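Local structure of chitinase (Chromobacterium violaceum, 4TXG) at residues L689-F695 with S738-S743; I707-F713 with V753-Y759; L715-G721 with F734-V739. The protein probably binds chitin and hydrolyses its glycosidic bonds. One frame throughout, in Å; residues are numbered along the deposited sequence.

Contact 1: L689-F695 with S738-S743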
loop_
_atom_site.group_PDB
_atom_site.type_symbol
_atom_site.label_atom_id
_atom_site.label_comp_id
_atom_site.label_asym_id
_atom_site.label_seq_id
_atom_site.Cartn_x
_atom_site.Cartn_y
_atom_site.Cartn_z
ATOM N N LEU A 689 24.484 -30.535 9.977
ATOM C CA LEU A 689 23.402 -30.977 9.106
ATOM C C LEU A 689 23.995 -31.863 8.024
ATOM O O LEU A 689 24.821 -31.405 7.236
ATOM C CB LEU A 689 22.669 -29.790 8.482
ATOM C CG LEU A 689 22.214 -28.687 9.434
ATOM C CD1 LEU A 689 21.537 -27.563 8.647
ATOM C CD2 LEU A 689 21.279 -29.239 10.498
ATOM N N PRO A 690 23.593 -33.142 7.991
ATOM C CA PRO A 690 24.172 -34.086 7.032
ATOM C C PRO A 690 23.741 -33.778 5.608
ATOM O O PRO A 690 22.702 -33.148 5.406
ATOM C CB PRO A 690 23.603 -35.442 7.470
ATOM C CG PRO A 690 22.989 -35.227 8.801
ATOM C CD PRO A 690 22.620 -33.786 8.886
ATOM N N GLY A 691 24.511 -34.249 4.633
ATOM C CA GLY A 691 24.078 -34.169 3.250
ATOM C C GLY A 691 22.721 -34.833 3.111
ATOM O O GLY A 691 22.425 -35.795 3.818
ATOM N N GLY A 692 21.880 -34.308 2.228
ATOM C CA GLY A 692 20.534 -34.826 2.099
ATOM C C GLY A 692 19.513 -34.104 2.967
ATOM O O GLY A 692 18.310 -34.299 2.791
ATOM N N THR A 693 19.979 -33.281 3.906
ATOM C CA THR A 693 19.070 -32.474 4.727
ATOM C C THR A 693 18.203 -31.599 3.811
ATOM O O THR A 693 18.721 -30.963 2.893
ATOM C CB THR A 693 19.852 -31.595 5.745
ATOM O OG1 THR A 693 20.529 -32.443 6.687
ATOM C CG2 THR A 693 18.917 -30.672 6.496
ATOM N N GLU A 694 16.888 -31.583 4.037
ATOM C CA GLU A 694 15.981 -30.888 3.119
ATOM C C GLU A 694 15.444 -29.589 3.693
ATOM O O GLU A 694 14.917 -29.557 4.804
ATOM C CB GLU A 694 14.804 -31.787 2.733
ATOM C CG GLU A 694 13.855 -31.128 1.738
ATOM C CD GLU A 694 12.715 -32.032 1.322
ATOM O OE1 GLU A 694 12.503 -33.063 1.996
ATOM O OE2 GLU A 694 12.036 -31.711 0.320
ATOM N N PHE A 695 15.578 -28.514 2.927
ATOM C CA PHE A 695 15.013 -27.237 3.325
ATOM C C PHE A 695 13.807 -26.962 2.446
ATOM O O PHE A 695 13.894 -27.109 1.230
ATOM C CB PHE A 695 16.044 -26.112 3.190
ATOM C CG PHE A 695 17.370 -26.416 3.848
ATOM C CD1 PHE A 695 17.476 -26.476 5.228
ATOM C CD2 PHE A 695 18.506 -26.615 3.081
ATOM C CE1 PHE A 695 18.693 -26.753 5.842
ATOM C CE2 PHE A 695 19.736 -26.889 3.687
ATOM C CZ PHE A 695 19.819 -26.952 5.074
ATOM N N SER A 738 11.575 -26.864 -2.489
ATOM C CA SER A 738 12.492 -27.729 -1.757
ATOM C C SER A 738 13.896 -27.610 -2.329
ATOM O O SER A 738 14.089 -27.614 -3.544
ATOM C CB SER A 738 12.033 -29.184 -1.816
ATOM O OG SER A 738 13.064 -30.074 -1.405
ATOM N N VAL A 739 14.879 -27.505 -1.447
ATOM C CA VAL A 739 16.259 -27.671 -1.868
ATOM C C VAL A 739 16.966 -28.502 -0.804
ATOM O O VAL A 739 16.732 -28.326 0.387
ATOM C CB VAL A 739 16.972 -26.322 -2.093
ATOM C CG1 VAL A 739 17.015 -25.504 -0.797
ATOM C CG2 VAL A 739 18.387 -26.547 -2.669
ATOM N N LYS A 740 17.799 -29.441 -1.241
ATOM C CA LYS A 740 18.514 -30.313 -0.322
ATOM C C LYS A 740 20.009 -30.040 -0.366
ATOM O O LYS A 740 20.555 -29.725 -1.428
ATOM C CB LYS A 740 18.274 -31.786 -0.671
ATOM C CG LYS A 740 16.835 -32.224 -0.616
ATOM C CD LYS A 740 16.710 -33.711 -0.902
ATOM C CE LYS A 740 15.250 -34.139 -0.900
ATOM N NZ LYS A 740 15.087 -35.590 -1.182
ATOM N N LEU A 741 20.678 -30.179 0.775
ATOM C CA LEU A 741 22.126 -30.316 0.738
ATOM C C LEU A 741 22.430 -31.532 -0.129
ATOM O O LEU A 741 21.744 -32.552 -0.034
ATOM C CB LEU A 741 22.719 -30.490 2.141
ATOM C CG LEU A 741 22.651 -29.281 3.088
ATOM C CD1 LEU A 741 23.172 -29.638 4.477
ATOM C CD2 LEU A 741 23.443 -28.101 2.512
ATOM N N PRO A 742 23.443 -31.434 -1.002
ATOM C CA PRO A 742 23.847 -32.628 -1.756
ATOM C C PRO A 742 24.195 -33.741 -0.810
ATOM O O PRO A 742 24.639 -33.463 0.305
ATOM C CB PRO A 742 25.101 -32.196 -2.515
ATOM C CG PRO A 742 25.146 -30.798 -2.440
ATOM C CD PRO A 742 24.250 -30.263 -1.345
ATOM N N SER A 743 24.029 -34.976 -1.264
ATOM C CA SER A 743 24.271 -36.140 -0.432
ATOM C C SER A 743 25.658 -36.103 0.202
ATOM O O SER A 743 25.840 -36.599 1.309
ATOM C CB SER A 743 24.092 -37.419 -1.254
ATOM O OG SER A 743 25.051 -37.505 -2.302
HETATM O O HOH W 1 27.014 -35.537 3.970
#
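The ends of strands 694-700 and 734-740, neighbours in a six-stranded sheet, pair here, and the bonds continue into a type II turn from Pro690 to Thr693. Phe695 and Val739 form a hydrogen-bonded pair: Phe695 N to Val739 O is 2.8 Å and Val739 N to Phe695 O is 2.9 Å. Further on, Leu741 N bonds to Thr693 O at 3.0 Å and Gly692 N to Leu741 O at 2.9 Å.

On one face, Glu694 is extended (chi1 and chi2 both t), which carries its carboxylate along the sheet. Ser738 OG, on a t rotamer, donates to Glu694 OE2 at 2.6 Å. Glu694 OE2 also accepts from Gln696. Lys740 is m at chi1 and then fully extended; its CG packs on Glu694 CB at 3.9 Å.

Phe695 and Val739 share the other face, and Leu741 packs beside them. The m rotamer of Phe695 puts its CE2 3.8 Å from Leu741 CG. Leu741 (m, t) also puts its CD1 4.0 Å from Leu689 CB and 4.1 Å from Thr693 CB.

Thr693 N to Pro690 O (3.1 Å) closes the turn. Thr693 OG1, on an m rotamer, adds a bond to Pro690 O at 2.6 Å. The geometry calls for glycine twice: a CB on Gly691 would clash with Ser743 O and Pro742 O, and one on Gly692 would jam against Gly691 O. A water joins Gly691 N (2.9 Å) to Ser743 O (3.1 Å).

Chemically, one side-chain hydrogen bond ties Glu694 to Ser738, while Phe695 and Val739 turn an apolar surface into the domain.

Contact 2: I707-F713 with V753-Y759. With CS (cesium ion), chain B.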
loop_
_atom_site.group_PDB
_atom_site.type_symbol
_atom_site.label_atom_id
_atom_site.label_comp_id
_atom_site.label_asym_id
_atom_site.label_seq_id
_atom_site.Cartn_x
_atom_site.Cartn_y
_atom_site.Cartn_z
ATOM N N ILE A 707 10.730 -21.353 -10.261
ATOM C CA ILE A 707 11.906 -20.936 -9.510
ATOM C C ILE A 707 12.948 -22.060 -9.486
ATOM O O ILE A 707 12.610 -23.237 -9.378
ATOM C CB ILE A 707 11.514 -20.518 -8.078
ATOM C CG1 ILE A 707 12.739 -20.112 -7.258
ATOM C CG2 ILE A 707 10.750 -21.634 -7.392
ATOM C CD1 ILE A 707 12.379 -19.285 -6.023
ATOM N N ALA A 708 14.213 -21.698 -9.641
ATOM C CA ALA A 708 15.273 -22.691 -9.728
ATOM C C ALA A 708 16.543 -22.134 -9.107
ATOM O O ALA A 708 16.571 -20.973 -8.686
ATOM C CB ALA A 708 15.510 -23.088 -11.173
ATOM N N ASP A 709 17.594 -22.941 -9.025
ATOM C CA ASP A 709 18.867 -22.387 -8.584
ATOM C C ASP A 709 19.906 -22.533 -9.690
ATOM O O ASP A 709 19.755 -23.363 -10.592
ATOM C CB ASP A 709 19.343 -23.035 -7.270
ATOM C CG ASP A 709 19.917 -24.428 -7.462
ATOM O OD1 ASP A 709 19.139 -25.401 -7.443
ATOM O OD2 ASP A 709 21.156 -24.554 -7.595
ATOM N N GLN A 710 20.939 -21.697 -9.632
ATOM C CA GLN A 710 21.987 -21.670 -10.650
ATOM C C GLN A 710 23.275 -22.312 -10.164
ATOM O O GLN A 710 24.325 -22.147 -10.787
ATOM C CB GLN A 710 22.295 -20.234 -11.073
ATOM C CG GLN A 710 21.252 -19.577 -11.931
ATOM C CD GLN A 710 21.527 -18.095 -12.116
ATOM O OE1 GLN A 710 21.978 -17.414 -11.191
ATOM N NE2 GLN A 710 21.241 -17.583 -13.310
ATOM N N SER A 711 23.205 -23.032 -9.052
ATOM C CA SER A 711 24.411 -23.548 -8.419
ATOM C C SER A 711 24.482 -25.067 -8.470
ATOM O O SER A 711 25.375 -25.672 -7.875
ATOM C CB SER A 711 24.489 -23.065 -6.968
ATOM O OG SER A 711 24.455 -21.649 -6.902
ATOM N N GLY A 712 23.544 -25.680 -9.189
ATOM C CA GLY A 712 23.517 -27.123 -9.346
ATOM C C GLY A 712 22.919 -27.882 -8.172
ATOM O O GLY A 712 23.082 -29.099 -8.084
ATOM N N PHE A 713 22.230 -27.167 -7.280
ATOM C CA PHE A 713 21.590 -27.758 -6.092
ATOM C C PHE A 713 20.285 -28.514 -6.404
ATOM O O PHE A 713 19.851 -29.363 -5.628
ATOM C CB PHE A 713 21.268 -26.671 -5.054
ATOM C CG PHE A 713 22.447 -26.205 -4.241
ATOM C CD1 PHE A 713 23.480 -25.493 -4.833
ATOM C CD2 PHE A 713 22.490 -26.429 -2.866
ATOM C CE1 PHE A 713 24.564 -25.049 -4.080
ATOM C CE2 PHE A 713 23.572 -25.990 -2.103
ATOM C CZ PHE A 713 24.609 -25.299 -2.713
ATOM N N VAL A 753 26.110 -21.752 3.961
ATOM C CA VAL A 753 26.247 -22.148 2.569
ATOM C C VAL A 753 25.386 -21.199 1.741
ATOM O O VAL A 753 24.362 -20.726 2.215
ATOM C CB VAL A 753 25.839 -23.625 2.337
ATOM C CG1 VAL A 753 24.367 -23.845 2.634
ATOM C CG2 VAL A 753 26.187 -24.065 0.921
ATOM N N THR A 754 25.820 -20.887 0.526
ATOM C CA THR A 754 25.043 -20.004 -0.336
ATOM C C THR A 754 24.742 -20.663 -1.673
ATOM O O THR A 754 25.497 -21.518 -2.150
ATOM C CB THR A 754 25.773 -18.688 -0.608
ATOM O OG1 THR A 754 27.015 -18.975 -1.268
ATOM C CG2 THR A 754 26.049 -17.938 0.684
ATOM N N LEU A 755 23.632 -20.260 -2.277
ATOM C CA LEU A 755 23.304 -20.695 -3.625
ATOM C C LEU A 755 22.587 -19.575 -4.352
ATOM O O LEU A 755 21.854 -18.798 -3.741
ATOM C CB LEU A 755 22.439 -21.956 -3.616
ATOM C CG LEU A 755 21.176 -21.958 -2.761
ATOM C CD1 LEU A 755 20.116 -22.829 -3.421
ATOM C CD2 LEU A 755 21.483 -22.468 -1.364
ATOM N N ASP A 756 22.808 -19.494 -5.657
ATOM C CA ASP A 756 22.136 -18.497 -6.468
ATOM C C ASP A 756 20.798 -19.048 -6.923
ATOM O O ASP A 756 20.724 -20.160 -7.429
ATOM C CB ASP A 756 22.996 -18.109 -7.664
ATOM C CG ASP A 756 24.330 -17.519 -7.245
ATOM O OD1 ASP A 756 24.328 -16.551 -6.456
ATOM O OD2 ASP A 756 25.374 -18.033 -7.700
ATOM N N VAL A 757 19.735 -18.280 -6.722
ATOM C CA VAL A 757 18.416 -18.721 -7.161
ATOM C C VAL A 757 17.956 -17.803 -8.270
ATOM O O VAL A 757 18.518 -16.730 -8.452
ATOM C CB VAL A 757 17.398 -18.729 -6.017
ATOM C CG1 VAL A 757 17.916 -19.603 -4.878
ATOM C CG2 VAL A 757 17.124 -17.322 -5.516
ATOM N N VAL A 758 16.962 -18.230 -9.039
ATOM C CA VAL A 758 16.423 -17.378 -10.096
ATOM C C VAL A 758 14.915 -17.512 -10.123
ATOM O O VAL A 758 14.387 -18.627 -10.090
ATOM C CB VAL A 758 16.974 -17.736 -11.494
ATOM C CG1 VAL A 758 16.330 -16.867 -12.564
ATOM C CG2 VAL A 758 18.442 -17.538 -11.538
ATOM N N TYR A 759 14.222 -16.380 -10.150
ATOM C CA TYR A 759 12.776 -16.370 -10.369
ATOM C C TYR A 759 12.417 -15.121 -11.184
ATOM O O TYR A 759 13.273 -14.262 -11.408
ATOM C CB TYR A 759 12.006 -16.431 -9.047
ATOM C CG TYR A 759 12.431 -15.415 -8.007
ATOM C CD1 TYR A 759 13.495 -15.664 -7.144
ATOM C CD2 TYR A 759 11.744 -14.219 -7.868
ATOM C CE1 TYR A 759 13.882 -14.730 -6.185
ATOM C CE2 TYR A 759 12.122 -13.286 -6.918
ATOM C CZ TYR A 759 13.193 -13.547 -6.082
ATOM O OH TYR A 759 13.554 -12.616 -5.134
HETATM CS CS CS B . 26.521 -27.998 -6.270
HETATM O O HOH W 2 24.686 -30.608 -6.627
HETATM O O HOH W 3 28.242 -28.497 -4.000
#
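A short edge strand leads into an Asx turn in this contact. Ala708 and Val758 are an antiparallel hydrogen-bonded pair, with Ala708 N to Val758 O at 3.1 Å and Val758 N to Ala708 O at 2.8 Å. Gln710 N continues the ladder to Asp756 O at 2.7 Å. Ser711 OG then replaces a backbone acceptor and takes the bond from Asp756 N at 3.0 Å. Asp709 OD2 accepts from Ser711 N (2.9 Å) and Phe713 N (2.8 Å), which holds the turn; its OD1 accepts from Leu715 N. Phe713 folds back over Leu755 in a CH-pi contact, with Leu755 CB 3.9 Å from the ring centroid. A cesium ion is bound by Ser711 O at 3.0 Å and by two waters.

Strand 708-709 is an outermost strand of a four-stranded antiparallel sheet. Strand 752-758 separates it from strand 678-683. Ile707 and Phe713 reach Val737 and Val739 of strand 734-740 in the other sheet.

Contact 3: L715-G721 with F734-V739. With CS (cesium ion), chain G.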
loop_
_atom_site.group_PDB
_atom_site.type_symbol
_atom_site.label_atom_id
_atom_site.label_comp_id
_atom_site.label_asym_id
_atom_site.label_seq_id
_atom_site.Cartn_x
_atom_site.Cartn_y
_atom_site.Cartn_z
ATOM N N LEU A 715 17.203 -27.046 -6.657
ATOM C CA LEU A 715 16.042 -26.375 -6.066
ATOM C C LEU A 715 14.842 -26.452 -7.002
ATOM O O LEU A 715 14.974 -26.203 -8.199
ATOM C CB LEU A 715 16.379 -24.911 -5.758
ATOM C CG LEU A 715 15.312 -24.009 -5.128
ATOM C CD1 LEU A 715 15.982 -22.973 -4.235
ATOM C CD2 LEU A 715 14.450 -23.314 -6.172
ATOM N N LYS A 716 13.674 -26.798 -6.470
ATOM C CA LYS A 716 12.481 -26.873 -7.310
ATOM C C LYS A 716 11.195 -26.728 -6.510
ATOM O O LYS A 716 11.185 -26.863 -5.288
ATOM C CB LYS A 716 12.454 -28.194 -8.074
ATOM C CG LYS A 716 12.223 -29.409 -7.196
ATOM C CD LYS A 716 12.419 -30.689 -7.998
ATOM C CE LYS A 716 11.933 -31.915 -7.242
ATOM N NZ LYS A 716 12.538 -32.028 -5.886
ATOM N N VAL A 717 10.101 -26.460 -7.211
ATOM C CA VAL A 717 8.789 -26.440 -6.583
ATOM C C VAL A 717 8.296 -27.860 -6.364
ATOM O O VAL A 717 8.257 -28.658 -7.307
ATOM C CB VAL A 717 7.779 -25.659 -7.446
ATOM C CG1 VAL A 717 6.353 -25.830 -6.915
ATOM C CG2 VAL A 717 8.185 -24.193 -7.506
ATOM N N VAL A 718 7.930 -28.186 -5.126
ATOM C CA VAL A 718 7.403 -29.509 -4.823
ATOM C C VAL A 718 5.886 -29.479 -4.678
ATOM O O VAL A 718 5.224 -30.517 -4.706
ATOM C CB VAL A 718 8.028 -30.104 -3.536
ATOM C CG1 VAL A 718 9.460 -30.518 -3.809
ATOM C CG2 VAL A 718 7.960 -29.108 -2.378
ATOM N N SER A 719 5.338 -28.280 -4.542
ATOM C CA SER A 719 3.899 -28.114 -4.391
ATOM C C SER A 719 3.470 -26.790 -5.003
ATOM O O SER A 719 3.713 -25.725 -4.431
ATOM C CB SER A 719 3.499 -28.176 -2.918
ATOM O OG SER A 719 2.097 -28.033 -2.772
ATOM N N ALA A 720 2.840 -26.855 -6.170
ATOM C CA ALA A 720 2.460 -25.642 -6.878
ATOM C C ALA A 720 1.076 -25.178 -6.455
ATOM O O ALA A 720 0.088 -25.860 -6.702
ATOM C CB ALA A 720 2.505 -25.869 -8.387
ATOM N N GLY A 721 1.002 -24.014 -5.822
ATOM C CA GLY A 721 -0.285 -23.441 -5.486
ATOM C C GLY A 721 -0.946 -22.802 -6.688
ATOM O O GLY A 721 -2.160 -22.600 -6.713
ATOM N N PHE A 734 0.747 -20.054 -2.187
ATOM C CA PHE A 734 2.169 -20.379 -2.212
ATOM C C PHE A 734 2.535 -21.519 -3.122
ATOM O O PHE A 734 1.787 -22.482 -3.284
ATOM C CB PHE A 734 2.662 -20.721 -0.804
ATOM C CG PHE A 734 2.428 -19.631 0.193
ATOM C CD1 PHE A 734 3.113 -18.431 0.088
ATOM C CD2 PHE A 734 1.519 -19.801 1.226
ATOM C CE1 PHE A 734 2.909 -17.419 1.015
ATOM C CE2 PHE A 734 1.292 -18.783 2.150
ATOM C CZ PHE A 734 1.986 -17.597 2.049
ATOM N N ASN A 735 3.727 -21.396 -3.689
ATOM C CA ASN A 735 4.409 -22.523 -4.291
ATOM C C ASN A 735 5.483 -22.980 -3.313
ATOM O O ASN A 735 6.427 -22.235 -3.043
ATOM C CB ASN A 735 5.029 -22.126 -5.631
ATOM C CG ASN A 735 3.992 -21.698 -6.640
ATOM O OD1 ASN A 735 2.981 -22.370 -6.819
ATOM N ND2 ASN A 735 4.233 -20.567 -7.299
ATOM N N ARG A 736 5.347 -24.178 -2.762
ATOM C CA ARG A 736 6.349 -24.621 -1.801
ATOM C C ARG A 736 7.559 -25.179 -2.530
ATOM O O ARG A 736 7.435 -25.997 -3.435
ATOM C CB ARG A 736 5.783 -25.655 -0.831
ATOM C CG ARG A 736 6.725 -25.897 0.351
ATOM C CD ARG A 736 6.010 -26.441 1.582
ATOM N NE ARG A 736 6.937 -26.502 2.713
ATOM C CZ ARG A 736 7.199 -25.478 3.519
ATOM N NH1 ARG A 736 6.605 -24.297 3.336
ATOM N NH2 ARG A 736 8.063 -25.635 4.514
ATOM N N VAL A 737 8.732 -24.716 -2.113
ATOM C CA VAL A 737 9.999 -25.028 -2.764
ATOM C C VAL A 737 10.812 -25.963 -1.877
ATOM O O VAL A 737 10.715 -25.884 -0.657
ATOM C CB VAL A 737 10.778 -23.725 -3.040
ATOM C CG1 VAL A 737 12.250 -23.986 -3.318
ATOM C CG2 VAL A 737 10.118 -22.970 -4.180
ATOM N N SER A 738 11.575 -26.864 -2.489
ATOM C CA SER A 738 12.492 -27.729 -1.757
ATOM C C SER A 738 13.896 -27.610 -2.329
ATOM O O SER A 738 14.089 -27.614 -3.544
ATOM C CB SER A 738 12.033 -29.184 -1.816
ATOM O OG SER A 738 13.064 -30.074 -1.405
ATOM N N VAL A 739 14.879 -27.505 -1.447
ATOM C CA VAL A 739 16.259 -27.671 -1.868
ATOM C C VAL A 739 16.966 -28.502 -0.804
ATOM O O VAL A 739 16.732 -28.326 0.387
ATOM C CB VAL A 739 16.972 -26.322 -2.093
ATOM C CG1 VAL A 739 17.015 -25.504 -0.797
ATOM C CG2 VAL A 739 18.387 -26.547 -2.669
HETATM CS CS CS G . 0.989 -25.107 -1.949
HETATM O O HOH W 4 15.011 -30.072 -4.719
HETATM O O HOH W 5 2.545 -24.430 0.814
#
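Lys716 and Ser738 open the ladder as a hydrogen-bonded antiparallel pair. Lys716 N donates to Ser738 O at 3.1 Å, and Ser738 N to Lys716 O at 2.8 Å. Ser738 O also accepts from a water at 2.9 Å, which takes a weak bond from Lys716 NZ at 3.4 Å.

Further along, Arg736 O serves two donors, Val718 N at 2.8 Å and Ser719 N at 3.3 Å. The register slips by one residue there. Arg736 N is satisfied by Ser719 O at 2.8 Å. Gly721 N makes a weak bond to Asn735 OD1 at 2.8 Å, and Asn735 OD1 accepts from His722 N as well. A CB on Gly721 would collide with Phe734 O.

Other polar ends reach across the sheet to strands 694-700 and 767-773. Arg736 NE bonds to Gln696 OE1, and NH1 forms a salt bridge to Asp698. Its NH2 donates to His768 O and Thr770 OG1. Ser738 OG donates to Glu694. A cesium ion is bound by Phe734 O at 3.0 Å, Ser719 OG at 3.2 Å and a water.

Val717 and Val737 lie on the opposite face from Arg736 and Ser738, with Leu715 alongside. Val717 CG2 meets Val737 CG2 at 4.0 Å, and Leu715 CG meets Val737 CG1 at 3.6 Å.

Arg736 O facing both Val718 and Ser719 is the signature of a classic beta bulge. It sits in strand 716-719, at the edge of a six-stranded mixed sheet in which strand 734-740 is the next strand in.

How the contacts relate
Contacts 1 and 3 share strand 734-740, an inner strand of the six-stranded sheet. Contact 1 joins it to strand 694-700, contact 3 to edge strand 716-719. Contact 2 belongs to the separate four-stranded sheet. The two sheets meet through apolar side chains: Val739 CG2 lies 3.7 Å from Phe713 CB, and Ile707 CG2 lies 3.5 Å from Val737 CG2. Buried Ile707, Val737 and Val739 form this inner side with partly exposed Phe713. Gly692, Lys740, Gln710 and Lys716 are exposed. Side-chain hydrogen bonds differ: Glu-Ser across contact 1, Ser-to-backbone in contact 2. In contact 3 a cesium ion bridges Ser719 OG and Phe734 O.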